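Ribosomal protein S2-related protein (Deinococcus radiodurans, PDB 2JH3) binds a 4Fe-4S iron-sulphur cluster and has a chelatase-like fold, consistent with a role as a sirohydrochlorin ferrochelatase. Local coordinates at residues Thr68-Phe73 with Arg111-Leu116. Sequence-based numbering, arbitrary orientation.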
# COMPACT_ATOMS: atom_id res chain seq x y z
N THR A 68 33.92 7.31 -12.41
CA THR A 68 34.52 5.97 -12.22
C THR A 68 33.44 5.16 -11.52
O THR A 68 32.88 5.63 -10.50
CB THR A 68 35.82 6.03 -11.35
OG1 THR A 68 36.74 6.91 -11.94
CG2 THR A 68 36.47 4.65 -11.26
N VAL A 69 33.12 4.01 -12.09
CA VAL A 69 32.09 3.13 -11.56
C VAL A 69 32.77 1.85 -11.07
O VAL A 69 33.32 1.10 -11.88
CB VAL A 69 31.06 2.79 -12.62
CG1 VAL A 69 29.99 1.89 -12.12
CG2 VAL A 69 30.41 4.11 -13.15
N VAL A 70 32.70 1.63 -9.76
CA VAL A 70 33.23 0.37 -9.16
C VAL A 70 32.11 -0.56 -8.66
O VAL A 70 31.36 -0.19 -7.73
CB VAL A 70 34.16 0.67 -7.97
CG1 VAL A 70 34.76 -0.67 -7.31
CG2 VAL A 70 35.31 1.61 -8.38
N PRO A 71 32.06 -1.80 -9.16
CA PRO A 71 31.18 -2.81 -8.59
C PRO A 71 31.61 -3.39 -7.24
O PRO A 71 32.61 -4.10 -7.16
CB PRO A 71 31.19 -3.94 -9.67
CG PRO A 71 31.69 -3.29 -10.89
CD PRO A 71 32.71 -2.33 -10.37
N VAL A 72 30.80 -3.13 -6.20
CA VAL A 72 30.99 -3.71 -4.87
C VAL A 72 30.36 -5.12 -4.87
O VAL A 72 29.29 -5.36 -4.29
CB VAL A 72 30.43 -2.77 -3.75
CG1 VAL A 72 30.78 -3.31 -2.31
CG2 VAL A 72 31.03 -1.42 -3.87
N PHE A 73 30.99 -6.02 -5.64
CA PHE A 73 30.59 -7.40 -5.79
C PHE A 73 31.86 -8.22 -5.56
O PHE A 73 32.97 -7.84 -6.00
CB PHE A 73 30.07 -7.74 -7.19
CG PHE A 73 28.68 -7.20 -7.46
CD1 PHE A 73 27.61 -8.06 -7.60
CD2 PHE A 73 28.45 -5.83 -7.53
CE1 PHE A 73 26.33 -7.57 -7.83
CE2 PHE A 73 27.19 -5.34 -7.79
CZ PHE A 73 26.12 -6.22 -7.93
N ARG A 111 34.42 5.33 -16.76
CA ARG A 111 35.29 4.14 -16.63
C ARG A 111 34.66 3.15 -15.64
O ARG A 111 34.43 3.47 -14.47
CB ARG A 111 36.67 4.59 -16.14
CG ARG A 111 37.72 3.54 -16.18
CD ARG A 111 39.11 4.19 -15.93
NE ARG A 111 39.74 3.45 -14.85
CZ ARG A 111 39.93 3.90 -13.62
NH1 ARG A 111 39.62 5.14 -13.25
NH2 ARG A 111 40.46 3.06 -12.76
N TYR A 112 34.38 1.97 -16.15
CA TYR A 112 33.82 0.84 -15.41
C TYR A 112 34.94 -0.11 -15.03
O TYR A 112 35.66 -0.64 -15.90
CB TYR A 112 32.76 0.15 -16.28
CG TYR A 112 32.06 -1.05 -15.66
CD1 TYR A 112 31.13 -0.89 -14.64
CD2 TYR A 112 32.32 -2.34 -16.10
CE1 TYR A 112 30.47 -1.98 -14.09
CE2 TYR A 112 31.65 -3.44 -15.54
CZ TYR A 112 30.72 -3.24 -14.54
OH TYR A 112 30.06 -4.30 -13.94
N THR A 113 35.16 -0.28 -13.73
CA THR A 113 36.30 -1.09 -13.26
C THR A 113 35.91 -2.57 -13.08
O THR A 113 34.74 -2.98 -13.17
CB THR A 113 36.89 -0.58 -11.93
OG1 THR A 113 36.03 -0.91 -10.81
CG2 THR A 113 37.12 0.92 -11.94
N ARG A 114 36.95 -3.37 -12.80
CA ARG A 114 36.80 -4.72 -12.33
C ARG A 114 36.13 -4.63 -11.00
O ARG A 114 36.16 -3.58 -10.32
CB ARG A 114 38.18 -5.38 -12.26
CG ARG A 114 38.73 -5.60 -13.63
CD ARG A 114 40.10 -6.33 -13.57
NE ARG A 114 39.95 -7.73 -13.15
CZ ARG A 114 40.98 -8.58 -12.99
NH1 ARG A 114 42.24 -8.16 -13.18
NH2 ARG A 114 40.76 -9.82 -12.58
N PRO A 115 35.47 -5.70 -10.62
CA PRO A 115 34.84 -5.75 -9.33
C PRO A 115 35.75 -5.84 -8.12
O PRO A 115 36.90 -6.36 -8.22
CB PRO A 115 33.95 -6.96 -9.43
CG PRO A 115 34.35 -7.68 -10.63
CD PRO A 115 35.24 -6.92 -11.41
N LEU A 116 35.24 -5.36 -6.99
CA LEU A 116 35.95 -5.37 -5.69
C LEU A 116 36.61 -6.71 -5.49
O LEU A 116 37.79 -6.80 -5.16
CB LEU A 116 34.96 -5.15 -4.57
CG LEU A 116 35.49 -5.22 -3.16
CD1 LEU A 116 36.61 -4.19 -3.03
CD2 LEU A 116 34.44 -4.95 -2.16
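Residues 68-73 and 111-116 run side by side in the same direction, their end-to-end directions 29° apart, and three nearly straight backbone hydrogen bonds join them. Val69 holds the partner segment through both its N and its O: N donates to Arg111 O (2.8 Å), and O accepts from Thr113 N (3.0 Å), just past the end of the strand. Beyond this ladder 111-116 makes an extra step, so that Pro71 comes level with Pro115, and Leu116 N then donates to Pro71 O at 2.9 Å. Pro71 has no N-H, so its backbone can hydrogen-bond here only through O.

Thr113 OG1 sits in the crowded position between backbone N and carbonyl carbon (chi1 75°), where it lies against Val70. It donates to Arg114 O (2.7 Å) from above the carbonyl plane, linking neighbouring residues within 111-116. On the face with Val69, the Tyr112 ring extends with CG anti to the backbone N (chi1 -179°). Val69 CG1 meets the ring edge in its plane, 3.9 Å from Tyr112 CD1. Further along the same ring, Pro71 CG lies 3.7 Å from Tyr112 CE1. The phenol OH is bonded to Thr80 O, which helps fix the ring. On the other face Arg111 lies alongside Thr68. Arg111 NH1 comes within 3.6 Å of Thr68 OG1, an oblique approach that is not a hydrogen bond; NE bonds to Gly99 O and NH2 to Ala261 O. Past the strands, Val72 is the centre of an inverse gamma turn. Its CG1, anti to the backbone N, lies 4.0 Å from Leu116 CD2, the two side chains side by side.

The pair forms part of the mixed sheet of the first CbiX, chelatase-like unit. Strand 5-10 flanks 66-71 on its other side. Helix 78-88 packs on Tyr112 and Phe73, while helix 253-262 packs on Thr68, Val70 and Leu116.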